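Local atomic coordinates of oxidized polyvinyl alcohol hydrolase (PDB entry 3WL8), a protein that hydrolyses beta-diketones such as 4,6-nonanedione and cleaves oxidized polyvinyl alcohol in the second step of polyvinyl alcohol degradation. Residues 66-71 with 127-132; 174-179 with 303-308; 258-263 with 270-275. The protein carries 1 engineered substitution. All coordinates share one frame; numbering follows the deposited sequence.

Interaction 1 of 3, residues 66-71 with 127-132. With OCA (octanoic acid (caprylic acid)), chain C.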
loop_
_atom_site.group_PDB
_atom_site.type_symbol
_atom_site.label_atom_id
_atom_site.label_comp_id
_atom_site.label_asym_id
_atom_site.label_seq_id
_atom_site.Cartn_x
_atom_site.Cartn_y
_atom_site.Cartn_z
ATOM N N VAL A 66 -9.070 -2.631 0.952
ATOM C CA VAL A 66 -8.600 -2.891 -0.426
ATOM C C VAL A 66 -7.185 -3.449 -0.298
ATOM O O VAL A 66 -6.197 -2.710 -0.252
ATOM C CB VAL A 66 -8.587 -1.568 -1.227
ATOM C CG1 VAL A 66 -8.016 -1.789 -2.595
ATOM C CG2 VAL A 66 -10.026 -1.102 -1.380
ATOM N N PRO A 67 -7.085 -4.779 -0.209
ATOM C CA PRO A 67 -5.765 -5.406 -0.072
ATOM C C PRO A 67 -5.107 -5.680 -1.395
ATOM O O PRO A 67 -5.751 -6.069 -2.376
ATOM C CB PRO A 67 -6.085 -6.704 0.676
ATOM C CG PRO A 67 -7.452 -7.102 0.046
ATOM C CD PRO A 67 -8.183 -5.753 -0.003
ATOM N N MET A 68 -3.795 -5.500 -1.417
ATOM C CA MET A 68 -3.019 -5.720 -2.659
ATOM C C MET A 68 -1.881 -6.690 -2.438
ATOM O O MET A 68 -1.116 -6.548 -1.468
ATOM C CB MET A 68 -2.445 -4.388 -3.152
ATOM C CG MET A 68 -3.579 -3.472 -3.635
ATOM S SD MET A 68 -3.003 -1.786 -4.053
ATOM C CE MET A 68 -2.675 -1.062 -2.425
ATOM N N THR A 69 -1.750 -7.652 -3.354
ATOM C CA THR A 69 -0.643 -8.593 -3.271
ATOM C C THR A 69 0.631 -7.884 -3.723
ATOM O O THR A 69 0.604 -6.690 -4.063
ATOM C CB THR A 69 -0.936 -9.803 -4.167
ATOM O OG1 THR A 69 0.025 -10.824 -3.885
ATOM C CG2 THR A 69 -0.933 -9.387 -5.661
ATOM N N GLY A 70 1.728 -8.624 -3.699
ATOM C CA GLY A 70 3.043 -8.119 -4.109
ATOM C C GLY A 70 3.510 -8.597 -5.475
ATOM O O GLY A 70 2.741 -8.633 -6.417
ATOM N N SER A 71 4.777 -8.975 -5.572
ATOM C CA SER A 71 5.352 -9.358 -6.873
ATOM C C SER A 71 5.127 -10.779 -7.289
ATOM O O SER A 71 4.939 -11.034 -8.468
ATOM C CB SER A 71 6.867 -9.098 -6.837
ATOM O OG SER A 71 7.126 -7.711 -6.647
ATOM N N ASN A 127 6.742 -3.897 -12.506
ATOM C CA ASN A 127 5.523 -4.327 -13.182
ATOM C C ASN A 127 4.251 -4.760 -12.445
ATOM O O ASN A 127 3.159 -4.679 -13.030
ATOM C CB ASN A 127 5.931 -5.431 -14.171
ATOM C CG ASN A 127 5.065 -5.478 -15.400
ATOM O OD1 ASN A 127 4.710 -4.456 -15.961
ATOM N ND2 ASN A 127 4.746 -6.693 -15.847
ATOM N N PRO A 128 4.350 -5.208 -11.168
ATOM C CA PRO A 128 3.142 -5.638 -10.459
ATOM C C PRO A 128 2.019 -4.595 -10.357
ATOM O O PRO A 128 0.822 -4.900 -10.518
ATOM C CB PRO A 128 3.662 -6.055 -9.070
ATOM C CG PRO A 128 5.024 -6.603 -9.392
ATOM C CD PRO A 128 5.571 -5.596 -10.426
ATOM N N TRP A 129 2.420 -3.356 -10.087
ATOM C CA TRP A 129 1.475 -2.247 -9.968
ATOM C C TRP A 129 2.131 -1.003 -10.543
ATOM O O TRP A 129 3.366 -0.950 -10.655
ATOM C CB TRP A 129 1.127 -1.939 -8.492
ATOM C CG TRP A 129 0.607 -3.116 -7.681
ATOM C CD1 TRP A 129 1.316 -3.878 -6.801
ATOM C CD2 TRP A 129 -0.723 -3.623 -7.660
ATOM N NE1 TRP A 129 0.519 -4.830 -6.231
ATOM C CE2 TRP A 129 -0.745 -4.699 -6.734
ATOM C CE3 TRP A 129 -1.903 -3.279 -8.331
ATOM C CZ2 TRP A 129 -1.909 -5.437 -6.462
ATOM C CZ3 TRP A 129 -3.037 -3.998 -8.077
ATOM C CH2 TRP A 129 -3.046 -5.079 -7.145
ATOM N N PHE A 130 1.337 0.008 -10.902
ATOM C CA PHE A 130 1.918 1.258 -11.403
ATOM C C PHE A 130 2.189 2.033 -10.116
ATOM O O PHE A 130 1.432 2.907 -9.714
ATOM C CB PHE A 130 0.868 1.926 -12.314
ATOM C CG PHE A 130 0.467 1.029 -13.457
ATOM C CD1 PHE A 130 1.419 0.675 -14.413
ATOM C CD2 PHE A 130 -0.848 0.539 -13.579
ATOM C CE1 PHE A 130 1.070 -0.147 -15.469
ATOM C CE2 PHE A 130 -1.207 -0.294 -14.661
ATOM C CZ PHE A 130 -0.233 -0.635 -15.618
ATOM N N GLU A 131 3.314 1.704 -9.484
ATOM C CA GLU A 131 3.610 2.218 -8.150
ATOM C C GLU A 131 4.831 3.120 -7.985
ATOM O O GLU A 131 5.125 3.543 -6.875
ATOM C CB GLU A 131 3.643 1.040 -7.116
ATOM C CG GLU A 131 4.290 -0.342 -7.539
ATOM C CD GLU A 131 5.814 -0.443 -7.379
ATOM O OE1 GLU A 131 6.535 0.454 -7.835
ATOM O OE2 GLU A 131 6.284 -1.471 -6.827
ATOM N N GLY A 132 5.517 3.424 -9.084
ATOM C CA GLY A 132 6.657 4.304 -8.943
ATOM C C GLY A 132 7.223 4.622 -10.315
ATOM O O GLY A 132 7.262 3.754 -11.192
HETATM C C1 OCA C . 8.953 -6.531 -3.888
HETATM C C2 OCA C . 9.293 -5.558 -5.018
HETATM C C3 OCA C . 10.751 -5.097 -4.947
HETATM C C4 OCA C . 10.960 -4.038 -6.032
HETATM C C5 OCA C . 12.451 -3.801 -6.274
HETATM C C6 OCA C . 12.620 -2.797 -7.416
HETATM C C7 OCA C . 14.044 -2.909 -7.964
HETATM C C8 OCA C . 14.130 -2.156 -9.293
HETATM O O1 OCA C . 9.446 -6.277 -2.767
HETATM O O2 OCA C . 7.997 -7.309 -4.094
#
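The indole of W129 takes M68 over one face and the backbone carbonyl of T69 at its edge. M68 SD stands 4.4 Å from the centroid of the six-membered ring of W129, only 4° off the normal, a Met-aromatic contact. M68 CG adds a CH-pi contact to the same ring, and M68 CB lies 3.5 Å from W129 CZ2 nearer the rim. With CG anti to the carbonyl carbon (chi1 -68°) and chi2 extended, CG and SD come over the indole; chi3 turns only CE. At the edge, W129 NE1 donates to T69 O at 2.9 Å, the oxygen close to the indole plane. One polar bond thus fixes the rotation of the ring that the methionine covers. T69 OG1 turns elsewhere, to E73 O. Farther along, P128 CG packs at 3.6 Å from S71 OG, a hydroxyl that also binds W126 NE1. The same S71 OG donates to O2 of the octanoic acid at 2.7 Å. S71 belongs to the loop leaving strand 62-68 of the central sheet; in alpha/beta hydrolases the corresponding loop borders the oxyanion hole, and the grip on the carboxylate is consistent with that site.

Interaction 2 of 3, residues 174-179 with 303-308; sequences GGIASG and HMWPQL. Engineered in segment 174-179: A177 (natural residue Ser). With OCA (octanoic acid (caprylic acid)), chain C.
H303 NE2, which lies 3.4 Å from A177 CB across the contact, donates to O1 of the octanoic acid at 2.7 Å, with the oxygen at the edge of the imidazole near its plane. That oxygen has a second donor, from segment 270-275. The site is the nucleophile elbow of an alpha/beta hydrolase: A177, engineered from serine, sits in the turn between strand 170-176 and helix 178-189, with G175 and G179 flanking it as in a G-x-S-x-G sequence. Its backbone takes the positive phi (61°) usual for this elbow. The natural serine is assigned to the charge relay by similarity, and the approach of H303, whose ND1 is held by D258 OD1, is consistent with a Ser-His-Asp triad. The other carboxylate oxygen, O2 of the ligand, lies 3.2 Å from A177 CB. H303 reaches in with CG anti to its backbone N (chi1 -166°), which carries the ring to the elbow from the loop after strand 292-298. Behind this polar end the contact is largely van der Waals packing. I176 CB and CG2 both come 3.7 Å from W305 CE3, CG2 at the indole edge, near its plane. W305 CZ3 continues along the backbone to G175 C, 4.1 Å away. P306 CD rests over a face of the indole, and W305 NE1 is taken by N314 OD1 of helix 310-322. The far branch of I176 goes to the neighbouring peptide, where its CD1 meets M304 O at 3.3 Å.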
loop_
_atom_site.group_PDB
_atom_site.type_symbol
_atom_site.label_atom_id
_atom_site.label_comp_id
_atom_site.label_asym_id
_atom_site.label_seq_id
_atom_site.Cartn_x
_atom_site.Cartn_y
_atom_site.Cartn_z
ATOM N N GLY A 174 -4.188 -1.254 1.331
ATOM C CA GLY A 174 -2.903 -1.629 1.891
ATOM C C GLY A 174 -2.382 -2.842 1.189
ATOM O O GLY A 174 -3.083 -3.419 0.362
ATOM N N GLY A 175 -1.147 -3.233 1.479
ATOM C CA GLY A 175 -0.656 -4.392 0.760
ATOM C C GLY A 175 0.775 -4.665 1.149
ATOM O O GLY A 175 1.372 -3.923 1.918
ATOM N N ILE A 176 1.311 -5.726 0.567
ATOM C CA ILE A 176 2.679 -6.159 0.868
ATOM C C ILE A 176 3.643 -5.945 -0.278
ATOM O O ILE A 176 3.292 -6.139 -1.437
ATOM C CB ILE A 176 2.684 -7.694 1.257
ATOM C CG1 ILE A 176 4.125 -8.205 1.510
ATOM C CG2 ILE A 176 2.025 -8.542 0.125
ATOM C CD1 ILE A 176 4.703 -7.644 2.820
ATOM N N ALA A 177 4.846 -5.479 0.047
ATOM C CA ALA A 177 5.913 -5.369 -0.950
ATOM C C ALA A 177 5.511 -4.438 -2.053
ATOM O O ALA A 177 5.218 -3.298 -1.737
ATOM C CB ALA A 177 6.245 -6.813 -1.459
ATOM N N SER A 178 5.478 -4.865 -3.309
ATOM C CA SER A 178 5.063 -3.924 -4.373
ATOM C C SER A 178 3.662 -3.390 -4.070
ATOM O O SER A 178 3.344 -2.245 -4.438
ATOM C CB SER A 178 5.116 -4.637 -5.733
ATOM O OG SER A 178 4.764 -3.770 -6.822
ATOM N N GLY A 179 2.834 -4.207 -3.432
ATOM C CA GLY A 179 1.506 -3.724 -3.006
ATOM C C GLY A 179 1.594 -2.665 -1.905
ATOM O O GLY A 179 0.704 -1.827 -1.783
ATOM N N HIS A 303 10.370 -10.172 4.783
ATOM C CA HIS A 303 9.664 -9.526 3.684
ATOM C C HIS A 303 8.557 -10.434 3.154
ATOM O O HIS A 303 8.742 -11.160 2.157
ATOM C CB HIS A 303 10.651 -9.239 2.539
ATOM C CG HIS A 303 10.109 -8.295 1.516
ATOM N ND1 HIS A 303 9.704 -7.020 1.836
ATOM C CD2 HIS A 303 9.891 -8.439 0.180
ATOM C CE1 HIS A 303 9.256 -6.413 0.747
ATOM N NE2 HIS A 303 9.362 -7.252 -0.271
ATOM N N MET A 304 7.416 -10.414 3.807
ATOM C CA MET A 304 6.273 -11.235 3.399
ATOM C C MET A 304 5.120 -10.764 4.265
ATOM O O MET A 304 5.288 -9.894 5.150
ATOM C CB MET A 304 6.556 -12.735 3.636
ATOM C CG MET A 304 6.919 -13.035 5.046
ATOM S SD MET A 304 7.614 -14.741 5.252
ATOM C CE MET A 304 6.659 -15.662 4.286
ATOM N N TRP A 305 3.922 -11.242 4.002
ATOM C CA TRP A 305 2.834 -10.766 4.867
ATOM C C TRP A 305 3.164 -11.107 6.314
ATOM O O TRP A 305 3.714 -12.171 6.569
ATOM C CB TRP A 305 1.522 -11.492 4.518
ATOM C CG TRP A 305 0.313 -10.741 5.015
ATOM C CD1 TRP A 305 -0.288 -10.860 6.248
ATOM C CD2 TRP A 305 -0.326 -9.663 4.357
ATOM N NE1 TRP A 305 -1.242 -9.901 6.391
ATOM C CE2 TRP A 305 -1.293 -9.148 5.242
ATOM C CE3 TRP A 305 -0.165 -9.059 3.092
ATOM C CZ2 TRP A 305 -2.109 -8.050 4.918
ATOM C CZ3 TRP A 305 -0.968 -7.971 2.771
ATOM C CH2 TRP A 305 -1.936 -7.479 3.688
ATOM N N PRO A 306 2.796 -10.239 7.282
ATOM C CA PRO A 306 3.053 -10.507 8.709
ATOM C C PRO A 306 2.731 -11.972 9.019
ATOM O O PRO A 306 1.638 -12.442 8.733
ATOM C CB PRO A 306 2.137 -9.507 9.403
ATOM C CG PRO A 306 2.353 -8.299 8.507
ATOM C CD PRO A 306 2.192 -8.914 7.103
ATOM N N GLN A 307 3.704 -12.689 9.625
ATOM C CA GLN A 307 3.580 -14.108 9.874
ATOM C C GLN A 307 3.183 -14.544 11.269
ATOM O O GLN A 307 2.628 -15.633 11.440
ATOM C CB GLN A 307 4.918 -14.786 9.558
ATOM C CG GLN A 307 5.317 -14.712 8.060
ATOM C CD GLN A 307 4.400 -15.513 7.147
ATOM O OE1 GLN A 307 3.624 -14.936 6.326
ATOM N NE2 GLN A 307 4.457 -16.824 7.260
ATOM N N LEU A 308 3.510 -13.713 12.232
ATOM C CA LEU A 308 3.210 -14.035 13.639
ATOM C C LEU A 308 1.809 -13.574 13.933
ATOM O O LEU A 308 1.502 -12.381 13.789
ATOM C CB LEU A 308 4.172 -13.320 14.582
ATOM C CG LEU A 308 5.653 -13.602 14.316
ATOM C CD1 LEU A 308 6.517 -12.595 15.107
ATOM C CD2 LEU A 308 5.930 -15.088 14.641
HETATM C C1 OCA C . 8.953 -6.531 -3.888
HETATM C C2 OCA C . 9.293 -5.558 -5.018
HETATM C C3 OCA C . 10.751 -5.097 -4.947
HETATM C C4 OCA C . 10.960 -4.038 -6.032
HETATM C C5 OCA C . 12.451 -3.801 -6.274
HETATM C C6 OCA C . 12.620 -2.797 -7.416
HETATM C C7 OCA C . 14.044 -2.909 -7.964
HETATM C C8 OCA C . 14.130 -2.156 -9.293
HETATM O O1 OCA C . 9.446 -6.277 -2.767
HETATM O O2 OCA C . 7.997 -7.309 -4.094
#

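Interaction 3 of 3, residues 258-263 with 270-275. With OCA (octanoic acid (caprylic acid)), chain C.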
loop_
_atom_site.group_PDB
_atom_site.type_symbol
_atom_site.label_atom_id
_atom_site.label_comp_id
_atom_site.label_asym_id
_atom_site.label_seq_id
_atom_site.Cartn_x
_atom_site.Cartn_y
_atom_site.Cartn_z
ATOM N N ASP A 258 13.981 -7.983 6.303
ATOM C CA ASP A 258 13.005 -7.381 5.390
ATOM C C ASP A 258 13.766 -6.751 4.215
ATOM O O ASP A 258 14.059 -5.535 4.201
ATOM C CB ASP A 258 12.156 -6.362 6.134
ATOM C CG ASP A 258 10.927 -5.941 5.336
ATOM O OD1 ASP A 258 10.818 -6.409 4.185
ATOM O OD2 ASP A 258 10.100 -5.140 5.864
ATOM N N LEU A 259 14.087 -7.623 3.251
ATOM C CA LEU A 259 14.900 -7.297 2.061
ATOM C C LEU A 259 14.334 -8.024 0.860
ATOM O O LEU A 259 13.610 -9.009 1.026
ATOM C CB LEU A 259 16.341 -7.832 2.258
ATOM C CG LEU A 259 17.075 -7.371 3.519
ATOM C CD1 LEU A 259 18.332 -8.215 3.753
ATOM C CD2 LEU A 259 17.410 -5.911 3.418
ATOM N N TRP A 260 14.629 -7.563 -0.348
ATOM C CA TRP A 260 14.166 -8.346 -1.503
ATOM C C TRP A 260 15.313 -8.565 -2.474
ATOM O O TRP A 260 16.090 -7.650 -2.762
ATOM C CB TRP A 260 12.995 -7.661 -2.241
ATOM C CG TRP A 260 12.462 -8.430 -3.460
ATOM C CD1 TRP A 260 12.553 -8.044 -4.778
ATOM C CD2 TRP A 260 11.709 -9.655 -3.454
ATOM N NE1 TRP A 260 11.890 -8.941 -5.580
ATOM C CE2 TRP A 260 11.367 -9.941 -4.791
ATOM C CE3 TRP A 260 11.296 -10.539 -2.442
ATOM C CZ2 TRP A 260 10.622 -11.075 -5.154
ATOM C CZ3 TRP A 260 10.553 -11.679 -2.801
ATOM C CH2 TRP A 260 10.229 -11.925 -4.142
ATOM N N ASN A 261 15.436 -9.802 -2.926
ATOM C CA ASN A 261 16.456 -10.118 -3.924
ATOM C C ASN A 261 15.718 -10.339 -5.224
ATOM O O ASN A 261 14.836 -11.171 -5.314
ATOM C CB ASN A 261 17.206 -11.410 -3.543
ATOM C CG ASN A 261 17.989 -11.243 -2.246
ATOM O OD1 ASN A 261 17.697 -11.883 -1.224
ATOM N ND2 ASN A 261 18.923 -10.365 -2.261
ATOM N N CYS A 262 16.134 -9.570 -6.224
ATOM C CA CYS A 262 15.611 -9.631 -7.565
ATOM C C CYS A 262 16.227 -10.838 -8.277
ATOM O O CYS A 262 17.148 -11.474 -7.785
ATOM C CB CYS A 262 15.979 -8.344 -8.297
ATOM S SG CYS A 262 14.897 -6.911 -7.873
ATOM N N THR A 263 15.708 -11.137 -9.455
ATOM C CA THR A 263 16.188 -12.283 -10.225
ATOM C C THR A 263 16.522 -11.822 -11.630
ATOM O O THR A 263 15.694 -11.233 -12.306
ATOM C CB THR A 263 15.099 -13.380 -10.330
ATOM O OG1 THR A 263 14.682 -13.760 -9.009
ATOM C CG2 THR A 263 15.649 -14.648 -11.056
ATOM N N PHE A 270 20.058 -11.065 -6.779
ATOM C CA PHE A 270 20.854 -9.941 -6.276
ATOM C C PHE A 270 19.971 -9.031 -5.426
ATOM O O PHE A 270 18.787 -8.855 -5.720
ATOM C CB PHE A 270 21.523 -9.121 -7.408
ATOM C CG PHE A 270 20.560 -8.388 -8.326
ATOM C CD1 PHE A 270 20.361 -7.002 -8.195
ATOM C CD2 PHE A 270 19.852 -9.067 -9.314
ATOM C CE1 PHE A 270 19.476 -6.330 -9.032
ATOM C CE2 PHE A 270 18.961 -8.390 -10.156
ATOM C CZ PHE A 270 18.773 -7.027 -10.014
ATOM N N LEU A 271 20.551 -8.454 -4.386
ATOM C CA LEU A 271 19.782 -7.545 -3.512
ATOM C C LEU A 271 19.328 -6.297 -4.258
ATOM O O LEU A 271 20.142 -5.562 -4.795
ATOM C CB LEU A 271 20.647 -7.120 -2.324
ATOM C CG LEU A 271 19.992 -6.210 -1.271
ATOM C CD1 LEU A 271 18.836 -6.926 -0.563
ATOM C CD2 LEU A 271 21.051 -5.818 -0.267
ATOM N N CYS A 272 18.019 -6.026 -4.283
ATOM C CA CYS A 272 17.576 -4.851 -5.010
ATOM C C CYS A 272 16.659 -3.964 -4.178
ATOM O O CYS A 272 16.206 -2.913 -4.657
ATOM C CB CYS A 272 16.876 -5.265 -6.299
ATOM S SG CYS A 272 15.462 -6.333 -5.994
ATOM N N ALA A 273 16.343 -4.386 -2.944
ATOM C CA ALA A 273 15.541 -3.484 -2.110
ATOM C C ALA A 273 15.730 -3.780 -0.628
ATOM O O ALA A 273 15.870 -4.944 -0.254
ATOM C CB ALA A 273 14.050 -3.582 -2.472
ATOM N N ASP A 274 15.770 -2.725 0.179
ATOM C CA ASP A 274 15.924 -2.879 1.636
ATOM C C ASP A 274 14.806 -2.045 2.208
ATOM O O ASP A 274 14.745 -0.848 1.933
ATOM C CB ASP A 274 17.292 -2.301 2.036
ATOM C CG ASP A 274 17.548 -2.368 3.526
ATOM O OD1 ASP A 274 16.606 -2.549 4.322
ATOM O OD2 ASP A 274 18.728 -2.197 3.903
ATOM N N TYR A 275 13.917 -2.664 2.991
ATOM C CA TYR A 275 12.757 -1.913 3.473
ATOM C C TYR A 275 12.940 -1.113 4.727
ATOM O O TYR A 275 12.047 -0.388 5.165
ATOM C CB TYR A 275 11.547 -2.876 3.518
ATOM C CG TYR A 275 11.291 -3.366 2.124
ATOM C CD1 TYR A 275 11.966 -4.491 1.608
ATOM C CD2 TYR A 275 10.475 -2.641 1.265
ATOM C CE1 TYR A 275 11.830 -4.850 0.276
ATOM C CE2 TYR A 275 10.337 -3.000 -0.066
ATOM C CZ TYR A 275 11.000 -4.080 -0.546
ATOM O OH TYR A 275 10.827 -4.440 -1.863
HETATM C C1 OCA C . 8.953 -6.531 -3.888
HETATM C C2 OCA C . 9.293 -5.558 -5.018
HETATM C C3 OCA C . 10.751 -5.097 -4.947
HETATM C C4 OCA C . 10.960 -4.038 -6.032
HETATM C C5 OCA C . 12.451 -3.801 -6.274
HETATM C C6 OCA C . 12.620 -2.797 -7.416
HETATM C C7 OCA C . 14.044 -2.909 -7.964
HETATM C C8 OCA C . 14.130 -2.156 -9.293
HETATM O O1 OCA C . 9.446 -6.277 -2.767
HETATM O O2 OCA C . 7.997 -7.309 -4.094
HETATM O O HOH W 1 15.280 -4.277 6.342
#
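A beta hairpin, locked by a disulfide and bent by a classic bulge, brings together strands 259-263 and 269-274. The bulge lies where C272 and A273 both face W260: W260 O accepts from C272 N at 2.9 Å, nearly straight, and from A273 N at a longer 3.3 Å, so one carbonyl holds two donors. On one side of the bulge W260 pairs with A273, on the other C262 pairs with F270. The bridge C262 SG-C272 SG (chi3 84°) joins the strands diagonally: C262 is paired with F270, while C272 stands in the bulge opposite W260. C272 SG sits between backbone N and carbonyl carbon (chi1 58°), which directs it at C262. F270 folds its ring back over C262, whose CB stands over one face, 3.8 Å from the centroid. On the opposite face of the hairpin, L259 CD2 lies alongside the D274 carboxylate, 3.5 Å from its CG.

Toward the ligand, W260 lays an indole face over the octanoic acid carboxylate, and its CD1 is 3.5 Å from ligand C3. Y275 OH donates to ligand O1 at 2.5 Å, a very short bond. Y275 is placed by its N bonding to D258 O, while D258 OD1 lies obliquely to its ring, 3.4 Å from CD1. A water bridges D258 O and D274 OD1. D258 OD2 is held by S201 OG and G254 N.

The hairpin follows strand 247-253 and stands outside the central sheet. L271 rests on F216 and R220 of helix 216-225, R220 also forming a salt bridge to D274 OD2. D274 OD1 binds R276 N, capping helix 275-288, into which the second strand leads directly.

All three contacts converge on one octanoic acid, whose carboxylate is gripped by S71 from interaction 1, H303 from interaction 2 and Y275 from interaction 3. Interactions 1 and 2 have centres about 11 Å apart and share the central sheet: M68 N and G174 O, at 2.8 Å, are probably hydrogen-bonded, as are E131 OE2 and S178 OG, also at 2.8 Å, beside the elbow residue A177. Interactions 2 and 3, centres about 14 Å apart, meet where H303 ND1 lies 2.7 Å from D258 OD1, the inferred Asp-His pair, and the rings of H303 and Y275 stack. Interactions 1 and 3 do not touch, their nearest atoms being about 5 Å apart, but both reach the ligand.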